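Local coordinates for protein cellobiose 2-epimerase (Caldibacillus thermoamylovorans, PDB 5ZHB) that catalyses the 2-epimerisation of cellobiose, interconverting it with glucosyl-mannose, on what is probably an (alpha/alpha)6-barrel scaffold, at residues H247-S252 and D275-I280; R304-Q309 and W352-E357; A192-Y197 and D256-V261. One frame throughout, in Å; residues are numbered along the deposited sequence.

Interaction 1 of 3, residues H247-S252 and D275-I280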
loop_
_atom_site.group_PDB
_atom_site.type_symbol
_atom_site.label_atom_id
_atom_site.label_comp_id
_atom_site.label_asym_id
_atom_site.label_seq_id
_atom_site.Cartn_x
_atom_site.Cartn_y
_atom_site.Cartn_z
ATOM N N HIS A 247 3.464 8.636 -3.165
ATOM C CA HIS A 247 4.455 7.817 -2.496
ATOM C C HIS A 247 5.150 8.590 -1.373
ATOM O O HIS A 247 5.389 8.065 -0.294
ATOM C CB HIS A 247 5.527 7.268 -3.440
ATOM C CG HIS A 247 5.084 6.118 -4.270
ATOM N ND1 HIS A 247 4.597 6.311 -5.553
ATOM C CD2 HIS A 247 5.126 4.798 -4.055
ATOM C CE1 HIS A 247 4.286 5.118 -6.065
ATOM N NE2 HIS A 247 4.607 4.193 -5.178
ATOM N N ASP A 248 5.502 9.843 -1.630
ATOM C CA ASP A 248 6.223 10.611 -0.613
ATOM C C ASP A 248 5.434 10.732 0.682
ATOM O O ASP A 248 5.955 10.500 1.756
ATOM C CB ASP A 248 6.609 11.961 -1.190
ATOM C CG ASP A 248 7.746 11.908 -2.197
ATOM O OD1 ASP A 248 7.847 10.887 -2.914
ATOM O OD2 ASP A 248 8.527 12.876 -2.251
ATOM N N ILE A 249 4.165 11.158 0.588
ATOM C CA ILE A 249 3.402 11.454 1.777
ATOM C C ILE A 249 3.030 10.154 2.486
ATOM O O ILE A 249 2.994 10.100 3.716
ATOM C CB ILE A 249 2.209 12.379 1.454
ATOM C CG1 ILE A 249 1.582 12.921 2.722
ATOM C CG2 ILE A 249 1.168 11.721 0.535
ATOM C CD1 ILE A 249 2.560 13.658 3.623
ATOM N N GLU A 250 2.806 9.084 1.709
ATOM C CA GLU A 250 2.642 7.758 2.278
ATOM C C GLU A 250 3.896 7.348 3.052
ATOM O O GLU A 250 3.791 6.923 4.191
ATOM C CB GLU A 250 2.371 6.779 1.130
ATOM C CG GLU A 250 2.174 5.339 1.606
ATOM C CD GLU A 250 1.977 4.342 0.460
ATOM O OE1 GLU A 250 2.460 4.610 -0.667
ATOM O OE2 GLU A 250 1.316 3.305 0.698
ATOM N N ALA A 251 5.065 7.445 2.411
ATOM C CA ALA A 251 6.328 7.076 3.027
ATOM C C ALA A 251 6.581 7.855 4.317
ATOM O O ALA A 251 7.048 7.284 5.299
ATOM C CB ALA A 251 7.459 7.329 2.056
ATOM N N SER A 252 6.237 9.153 4.302
ATOM C CA SER A 252 6.395 9.982 5.489
ATOM C C SER A 252 5.827 9.265 6.703
ATOM O O SER A 252 6.521 9.099 7.691
ATOM C CB SER A 252 5.767 11.334 5.308
ATOM O OG SER A 252 5.803 12.080 6.512
ATOM N N ASP A 275 9.871 16.929 6.981
ATOM C CA ASP A 275 10.223 17.721 5.810
ATOM C C ASP A 275 9.498 17.238 4.550
ATOM O O ASP A 275 9.095 18.038 3.696
ATOM C CB ASP A 275 11.738 17.765 5.648
ATOM C CG ASP A 275 12.480 18.563 6.726
ATOM O OD1 ASP A 275 11.807 19.261 7.517
ATOM O OD2 ASP A 275 13.708 18.439 6.795
ATOM N N ILE A 276 9.354 15.913 4.411
ATOM C CA ILE A 276 8.578 15.371 3.309
ATOM C C ILE A 276 7.149 15.926 3.381
ATOM O O ILE A 276 6.610 16.392 2.383
ATOM C CB ILE A 276 8.613 13.827 3.305
ATOM C CG1 ILE A 276 10.022 13.258 2.977
ATOM C CG2 ILE A 276 7.563 13.244 2.358
ATOM C CD1 ILE A 276 10.188 11.818 3.431
ATOM N N ALA A 277 6.523 15.883 4.555
ATOM C CA ALA A 277 5.134 16.302 4.678
ATOM C C ALA A 277 4.956 17.779 4.317
ATOM O O ALA A 277 4.070 18.147 3.537
ATOM C CB ALA A 277 4.621 15.966 6.044
ATOM N N TYR A 278 5.891 18.630 4.780
ATOM C CA TYR A 278 5.881 20.029 4.386
ATOM C C TYR A 278 6.048 20.154 2.882
ATOM O O TYR A 278 5.403 20.988 2.231
ATOM C CB TYR A 278 6.948 20.855 5.106
ATOM C CG TYR A 278 6.471 21.328 6.466
ATOM C CD1 TYR A 278 5.476 22.304 6.552
ATOM C CD2 TYR A 278 6.999 20.830 7.648
ATOM C CE1 TYR A 278 5.025 22.760 7.777
ATOM C CE2 TYR A 278 6.566 21.299 8.884
ATOM C CZ TYR A 278 5.573 22.263 8.941
ATOM O OH TYR A 278 5.066 22.753 10.107
ATOM N N ASN A 279 6.952 19.347 2.327
ATOM C CA ASN A 279 7.268 19.453 0.918
ATOM C C ASN A 279 6.019 19.164 0.080
ATOM O O ASN A 279 5.741 19.830 -0.937
ATOM C CB ASN A 279 8.440 18.526 0.571
ATOM C CG ASN A 279 8.982 18.794 -0.805
ATOM O OD1 ASN A 279 9.325 19.940 -1.122
ATOM N ND2 ASN A 279 8.962 17.797 -1.675
ATOM N N ILE A 280 5.282 18.110 0.469
ATOM C CA ILE A 280 4.162 17.683 -0.356
ATOM C C ILE A 280 2.986 18.642 -0.144
ATOM O O ILE A 280 2.250 18.896 -1.088
ATOM C CB ILE A 280 3.805 16.200 -0.119
ATOM C CG1 ILE A 280 5.005 15.276 -0.449
ATOM C CG2 ILE A 280 2.554 15.841 -0.917
ATOM C CD1 ILE A 280 5.478 15.337 -1.889
HETATM O O HOH W 1 8.602 15.130 -0.652
#
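I249 and A277 mark where the helices of 247-252 and 275-280 draw together, their CA atoms 5.9 Å apart, with the two axes 8.8 Å from each other at closest and running nearly antiparallel at 149°. Three isoleucines, with A277, S252 and the CB of D248, fill the space between. I276 points toward the facing helix and sets its CG2 branch against the backbone there, 3.2 Å from the carbonyl O of D248; the same methyl also lies on CB of S252. With CG1 anti to the carbonyl carbon (chi1 -68°), it is CG2 rather than the longer CD1 arm that takes this place. One turn on, I280 crosses D248 at about a right angle, its CD1 3.6 Å from CB of D248, while its CG2 branch lies near CB of I249. The long arm of I249 reaches the other way along the interface and ends with CD1 3.9 Å from CB of A277, a residue small enough to let the methyl come up to its backbone CA.

Polar atoms at the border of this apolar seam find partners. A water accepts from ND2 of N279 and donates to OD2 of D248 (2.8 Å), bridging the helices beside I280; the same carboxylate oxygen also takes the backbone NH of L228. OG of S252 bonds to the carbonyl of V273. The pair is an antiparallel alpha-hairpin, helix 245-262 followed by helix 267-283, as in the 6-hairpin glycosidase-like clan; helix 306-323 packs on it through F316 against I249 and A319 against A277, and F227, from a loop, touches D248 and N279.

Interaction 2 of 3, residues R304-Q309 and W352-E357; sequences RVWWVQ and WYWSVE
A chi1 of 97°, away from the usual staggered values, brings the indole of W306 against 352-357, and W354, with CG anti to its backbone N (chi1 -178°), turns its own ring back to meet it. The result is a T-shaped stack: CZ3 of W306 stands over one face of W354, 3.9 Å from CD2, with the planes at 61°. W306 also sends its CD1 edge to CE3 of W352, the two side chains crossing at about a right angle, and its backbone N donates to O of W354 (2.9 Å). That same carbonyl lies at the W306 ring edge, 3.2 Å from CE3. Next to W354 in sequence, strand 355-356 forms the outer edge of a four-stranded antiparallel sheet. Between it and strand 299-305, R304 and V356 form a hydrogen-bonded pair, N to O both ways, and V305 and S355 a non-hydrogen-bonded one; V305 is then the N-cap of helix 306-323. An alanine in place of W306 would probably open a gap between W352 and W354 and leave the W354 face without its edge partner. K372 makes a cation-pi contact with W306, as R365 does with W354, while R304 NH2 forms a salt bridge with D288 and its NE a hydrogen bond with S290.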
loop_
_atom_site.group_PDB
_atom_site.type_symbol
_atom_site.label_atom_id
_atom_site.label_comp_id
_atom_site.label_asym_id
_atom_site.label_seq_id
_atom_site.Cartn_x
_atom_site.Cartn_y
_atom_site.Cartn_z
ATOM N N ARG A 304 -6.303 13.308 -10.308
ATOM C CA ARG A 304 -6.506 13.045 -8.898
ATOM C C ARG A 304 -6.777 11.553 -8.693
ATOM O O ARG A 304 -7.850 11.074 -9.068
ATOM C CB ARG A 304 -7.699 13.828 -8.365
ATOM C CG ARG A 304 -7.437 15.292 -8.041
ATOM C CD ARG A 304 -7.302 16.128 -9.326
ATOM N NE ARG A 304 -7.494 17.556 -9.052
ATOM C CZ ARG A 304 -7.385 18.535 -9.954
ATOM N NH1 ARG A 304 -6.910 18.284 -11.156
ATOM N NH2 ARG A 304 -7.699 19.766 -9.606
ATOM N N VAL A 305 -5.772 10.838 -8.174
ATOM C CA VAL A 305 -5.810 9.386 -8.058
ATOM C C VAL A 305 -6.250 9.083 -6.643
ATOM O O VAL A 305 -5.743 9.719 -5.719
ATOM C CB VAL A 305 -4.461 8.715 -8.398
ATOM C CG1 VAL A 305 -4.493 7.210 -8.192
ATOM C CG2 VAL A 305 -4.057 8.972 -9.842
ATOM N N TRP A 306 -7.138 8.080 -6.472
ATOM C CA TRP A 306 -7.798 7.844 -5.197
ATOM C C TRP A 306 -6.792 7.604 -4.067
ATOM O O TRP A 306 -6.874 8.244 -3.004
ATOM C CB TRP A 306 -8.857 6.717 -5.316
ATOM C CG TRP A 306 -8.382 5.353 -4.891
ATOM C CD1 TRP A 306 -8.576 4.801 -3.664
ATOM C CD2 TRP A 306 -7.570 4.422 -5.623
ATOM N NE1 TRP A 306 -7.991 3.568 -3.603
ATOM C CE2 TRP A 306 -7.349 3.311 -4.776
ATOM C CE3 TRP A 306 -7.025 4.398 -6.904
ATOM C CZ2 TRP A 306 -6.570 2.218 -5.149
ATOM C CZ3 TRP A 306 -6.289 3.298 -7.289
ATOM C CH2 TRP A 306 -6.072 2.225 -6.430
ATOM N N TRP A 307 -5.820 6.726 -4.279
ATOM C CA TRP A 307 -4.927 6.326 -3.194
ATOM C C TRP A 307 -4.027 7.483 -2.761
ATOM O O TRP A 307 -3.696 7.566 -1.580
ATOM C CB TRP A 307 -4.105 5.070 -3.530
ATOM C CG TRP A 307 -3.033 5.207 -4.580
ATOM C CD1 TRP A 307 -3.121 4.886 -5.900
ATOM C CD2 TRP A 307 -1.678 5.652 -4.365
ATOM N NE1 TRP A 307 -1.936 5.136 -6.533
ATOM C CE2 TRP A 307 -1.032 5.611 -5.616
ATOM C CE3 TRP A 307 -0.959 6.086 -3.240
ATOM C CZ2 TRP A 307 0.309 5.974 -5.767
ATOM C CZ3 TRP A 307 0.369 6.425 -3.390
ATOM C CH2 TRP A 307 0.992 6.388 -4.643
ATOM N N VAL A 308 -3.687 8.361 -3.724
ATOM C CA VAL A 308 -2.860 9.527 -3.431
ATOM C C VAL A 308 -3.567 10.456 -2.442
ATOM O O VAL A 308 -2.981 10.868 -1.441
ATOM C CB VAL A 308 -2.478 10.234 -4.749
ATOM C CG1 VAL A 308 -1.799 11.573 -4.477
ATOM C CG2 VAL A 308 -1.659 9.346 -5.680
ATOM N N GLN A 309 -4.876 10.644 -2.615
ATOM C CA GLN A 309 -5.625 11.546 -1.766
ATOM C C GLN A 309 -5.642 11.002 -0.343
ATOM O O GLN A 309 -5.409 11.738 0.610
ATOM C CB GLN A 309 -7.051 11.751 -2.266
ATOM C CG GLN A 309 -7.193 12.055 -3.750
ATOM C CD GLN A 309 -6.342 13.213 -4.226
ATOM O OE1 GLN A 309 -6.314 14.271 -3.603
ATOM N NE2 GLN A 309 -5.559 12.988 -5.268
ATOM N N TRP A 352 -15.365 3.830 -4.631
ATOM C CA TRP A 352 -14.616 5.009 -5.026
ATOM C C TRP A 352 -14.173 4.855 -6.479
ATOM O O TRP A 352 -13.798 3.790 -6.966
ATOM C CB TRP A 352 -13.397 5.213 -4.099
ATOM C CG TRP A 352 -13.688 5.537 -2.650
ATOM C CD1 TRP A 352 -14.757 5.204 -1.879
ATOM C CD2 TRP A 352 -12.828 6.324 -1.791
ATOM N NE1 TRP A 352 -14.631 5.716 -0.613
ATOM C CE2 TRP A 352 -13.451 6.415 -0.532
ATOM C CE3 TRP A 352 -11.609 6.977 -1.986
ATOM C CZ2 TRP A 352 -12.882 7.108 0.532
ATOM C CZ3 TRP A 352 -11.050 7.665 -0.932
ATOM C CH2 TRP A 352 -11.686 7.755 0.294
ATOM N N TYR A 353 -14.136 5.973 -7.187
ATOM C CA TYR A 353 -13.514 5.963 -8.496
ATOM C C TYR A 353 -11.997 5.805 -8.387
ATOM O O TYR A 353 -11.387 6.180 -7.389
ATOM C CB TYR A 353 -13.796 7.277 -9.200
ATOM C CG TYR A 353 -15.259 7.598 -9.401
ATOM C CD1 TYR A 353 -16.086 6.777 -10.167
ATOM C CD2 TYR A 353 -15.774 8.802 -8.931
ATOM C CE1 TYR A 353 -17.424 7.102 -10.359
ATOM C CE2 TYR A 353 -17.097 9.144 -9.135
ATOM C CZ TYR A 353 -17.906 8.314 -9.881
ATOM O OH TYR A 353 -19.187 8.710 -10.073
ATOM N N TRP A 354 -11.405 5.231 -9.431
ATOM C CA TRP A 354 -9.971 5.082 -9.521
ATOM C C TRP A 354 -9.320 6.464 -9.479
ATOM O O TRP A 354 -8.367 6.710 -8.738
ATOM C CB TRP A 354 -9.625 4.353 -10.826
ATOM C CG TRP A 354 -8.147 4.104 -10.999
ATOM C CD1 TRP A 354 -7.194 5.060 -11.229
ATOM C CD2 TRP A 354 -7.451 2.847 -11.009
ATOM N NE1 TRP A 354 -5.953 4.497 -11.316
ATOM C CE2 TRP A 354 -6.084 3.138 -11.229
ATOM C CE3 TRP A 354 -7.849 1.517 -10.894
ATOM C CZ2 TRP A 354 -5.114 2.146 -11.319
ATOM C CZ3 TRP A 354 -6.899 0.532 -11.024
ATOM C CH2 TRP A 354 -5.549 0.842 -11.242
ATOM N N SER A 355 -9.829 7.362 -10.327
ATOM C CA SER A 355 -9.262 8.699 -10.416
ATOM C C SER A 355 -10.292 9.669 -10.965
ATOM O O SER A 355 -11.342 9.247 -11.458
ATOM C CB SER A 355 -7.969 8.691 -11.223
ATOM O OG SER A 355 -8.150 8.206 -12.543
ATOM N N VAL A 356 -9.974 10.958 -10.843
ATOM C CA VAL A 356 -10.775 12.042 -11.384
ATOM C C VAL A 356 -9.884 12.922 -12.257
ATOM O O VAL A 356 -8.753 13.227 -11.892
ATOM C CB VAL A 356 -11.468 12.865 -10.287
ATOM C CG1 VAL A 356 -12.289 13.991 -10.893
ATOM C CG2 VAL A 356 -12.315 11.977 -9.390
ATOM N N GLU A 357 -10.384 13.272 -13.443
ATOM C CA GLU A 357 -9.677 14.164 -14.357
ATOM C C GLU A 357 -9.768 15.614 -13.864
ATOM O O GLU A 357 -10.554 15.924 -12.961
ATOM C CB GLU A 357 -10.280 14.060 -15.757
ATOM C CG GLU A 357 -10.299 12.648 -16.348
ATOM C CD GLU A 357 -8.938 12.003 -16.483
ATOM O OE1 GLU A 357 -8.015 12.750 -16.862
ATOM O OE2 GLU A 357 -8.772 10.795 -16.197
#

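Interaction 3 of 3, residues A192-Y197 and D256-V261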
loop_
_atom_site.group_PDB
_atom_site.type_symbol
_atom_site.label_atom_id
_atom_site.label_comp_id
_atom_site.label_asym_id
_atom_site.label_seq_id
_atom_site.Cartn_x
_atom_site.Cartn_y
_atom_site.Cartn_z
ATOM N N ALA A 192 5.738 -3.877 5.507
ATOM C CA ALA A 192 5.488 -5.245 5.928
ATOM C C ALA A 192 6.284 -5.599 7.189
ATOM O O ALA A 192 5.769 -6.175 8.153
ATOM C CB ALA A 192 5.879 -6.126 4.773
ATOM N N TYR A 193 7.558 -5.249 7.169
ATOM C CA TYR A 193 8.451 -5.596 8.264
ATOM C C TYR A 193 8.076 -4.857 9.541
ATOM O O TYR A 193 8.244 -5.421 10.614
ATOM C CB TYR A 193 9.902 -5.272 7.919
ATOM C CG TYR A 193 10.592 -6.262 6.989
ATOM C CD1 TYR A 193 9.884 -7.257 6.318
ATOM C CD2 TYR A 193 11.965 -6.190 6.791
ATOM C CE1 TYR A 193 10.530 -8.156 5.495
ATOM C CE2 TYR A 193 12.625 -7.090 5.973
ATOM C CZ TYR A 193 11.907 -8.091 5.337
ATOM O OH TYR A 193 12.570 -8.954 4.497
ATOM N N THR A 194 7.606 -3.602 9.427
ATOM C CA THR A 194 7.043 -2.899 10.580
ATOM C C THR A 194 5.962 -3.738 11.259
ATOM O O THR A 194 5.956 -3.882 12.493
ATOM C CB THR A 194 6.485 -1.545 10.164
ATOM O OG1 THR A 194 7.620 -0.872 9.637
ATOM C CG2 THR A 194 5.929 -0.736 11.323
ATOM N N ASN A 195 5.059 -4.310 10.456
ATOM C CA ASN A 195 3.929 -5.070 10.979
ATOM C C ASN A 195 4.395 -6.400 11.576
ATOM O O ASN A 195 3.814 -6.883 12.574
ATOM C CB ASN A 195 2.835 -5.204 9.918
ATOM C CG ASN A 195 1.445 -5.079 10.485
ATOM O OD1 ASN A 195 1.171 -4.182 11.302
ATOM N ND2 ASN A 195 0.543 -5.967 10.078
ATOM N N LEU A 196 5.440 -6.976 10.976
ATOM C CA LEU A 196 5.992 -8.240 11.445
ATOM C C LEU A 196 6.590 -8.017 12.837
ATOM O O LEU A 196 6.375 -8.817 13.750
ATOM C CB LEU A 196 7.009 -8.793 10.448
ATOM C CG LEU A 196 7.667 -10.137 10.804
ATOM C CD1 LEU A 196 6.668 -11.257 11.079
ATOM C CD2 LEU A 196 8.618 -10.570 9.717
ATOM N N TYR A 197 7.299 -6.893 13.007
ATOM C CA TYR A 197 7.977 -6.610 14.267
ATOM C C TYR A 197 6.954 -6.368 15.379
ATOM O O TYR A 197 7.217 -6.693 16.534
ATOM C CB TYR A 197 8.945 -5.443 14.071
ATOM C CG TYR A 197 9.842 -5.250 15.281
ATOM C CD1 TYR A 197 11.004 -5.995 15.437
ATOM C CD2 TYR A 197 9.454 -4.408 16.320
ATOM C CE1 TYR A 197 11.793 -5.859 16.569
ATOM C CE2 TYR A 197 10.253 -4.231 17.437
ATOM C CZ TYR A 197 11.416 -4.970 17.562
ATOM O OH TYR A 197 12.170 -4.801 18.678
ATOM N N ASP A 256 7.554 6.815 9.661
ATOM C CA ASP A 256 7.349 7.228 11.044
ATOM C C ASP A 256 6.844 6.062 11.891
ATOM O O ASP A 256 7.301 5.841 13.013
ATOM C CB ASP A 256 6.371 8.388 11.163
ATOM C CG ASP A 256 6.555 9.234 12.417
ATOM O OD1 ASP A 256 7.636 9.147 13.020
ATOM O OD2 ASP A 256 5.604 9.934 12.794
ATOM N N ASP A 257 5.899 5.284 11.348
ATOM C CA ASP A 257 5.450 4.105 12.055
ATOM C C ASP A 257 6.608 3.154 12.302
ATOM O O ASP A 257 6.646 2.515 13.352
ATOM C CB ASP A 257 4.348 3.353 11.331
ATOM C CG ASP A 257 2.942 3.717 11.752
ATOM O OD1 ASP A 257 2.769 4.749 12.433
ATOM O OD2 ASP A 257 2.054 2.929 11.437
ATOM N N ALA A 258 7.541 3.058 11.351
ATOM C CA ALA A 258 8.681 2.157 11.515
ATOM C C ALA A 258 9.578 2.663 12.661
ATOM O O ALA A 258 9.996 1.894 13.538
ATOM C CB ALA A 258 9.446 2.050 10.212
ATOM N N LEU A 259 9.798 3.981 12.677
ATOM C CA LEU A 259 10.469 4.645 13.789
ATOM C C LEU A 259 9.806 4.339 15.129
ATOM O O LEU A 259 10.506 3.984 16.081
ATOM C CB LEU A 259 10.559 6.141 13.512
ATOM C CG LEU A 259 11.439 6.552 12.338
ATOM C CD1 LEU A 259 11.375 8.071 12.167
ATOM C CD2 LEU A 259 12.861 6.058 12.477
ATOM N N LYS A 260 8.481 4.497 15.221
ATOM C CA LYS A 260 7.765 4.331 16.474
ATOM C C LYS A 260 7.816 2.886 16.975
ATOM O O LYS A 260 8.015 2.649 18.177
ATOM C CB LYS A 260 6.293 4.751 16.363
ATOM C CG LYS A 260 6.018 6.222 16.081
ATOM C CD LYS A 260 4.662 6.495 15.432
ATOM C CE LYS A 260 4.568 7.902 14.975
ATOM N NZ LYS A 260 3.364 8.263 14.216
ATOM N N VAL A 261 7.594 1.913 16.075
ATOM C CA VAL A 261 7.536 0.500 16.448
ATOM C C VAL A 261 8.899 0.011 16.937
ATOM O O VAL A 261 8.984 -0.861 17.799
ATOM C CB VAL A 261 7.012 -0.309 15.242
ATOM C CG1 VAL A 261 7.295 -1.795 15.330
ATOM C CG2 VAL A 261 5.529 -0.067 14.994
#
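T194 faces A258 across two neighbouring helices, their CA atoms 5.4 Å apart, and its side chain divides the contact in two. From CB, which points toward 256-261, one branch leads to the hydroxyl and the other to the methyl. OG1, anti to the carbonyl carbon (chi1 -60°), comes to 3.5 Å from CB of A258 and lies near its CA as well; this is packing, since the hydroxyl is hydrogen-bonded within its own helix to the carbonyl of L190. CG2, the other branch, lies anti to the backbone N and ends 3.8 Å from CG2 of V261, with the carbonyl O of D257 at 3.9 Å.

V261 in turn is shared by two residues one turn apart. While its CG2 rests on the T194 methyl, its CG1 meets Y197 near the plane of the ring, at the edge, 3.5 Å from CD2. The two side chains lie alongside each other, heading opposite ways, and CE2 of the tyrosine lies 3.6 Å from the carbonyl O of V261. The axes stay 9.6 Å apart and diverge by only 24°, a near-parallel packing of helix 183-199 on helix 245-262, successive members of the inner ring expected for an (alpha/alpha)6 barrel. Helix 203-220 lies against Y197 through L205 and K206.

No polar bond joins 192-197 to 256-261, and the packing there rests on van der Waals fit. Just beyond Y197, however, a salt bridge from D257 to R198 ties helix 245-262 to helix 183-199, giving a close-fitting centre with an ionic tie at its border.

Along the chain, 192-197 comes first and waits through helix 203-220 and two short strands until 256-261 returns to it, closing the loop of interaction 3. Before that closure interaction 1 has already opened at 247-252, on the same helix 245-262, and it closes at 275-280, so these two loops cross. Helix 245-262 thus carries two contacts: one to its parallel neighbour 183-199, the other to its antiparallel hairpin partner 267-283. Interaction 2 follows in series, spanning helices 306-323 and 326-343 to join a strand-to-helix junction with edge strand 355-356. It touches interaction 1 through W307, which packs against H247 and E250, but lies about 15 Å from interaction 3 at the nearest atoms.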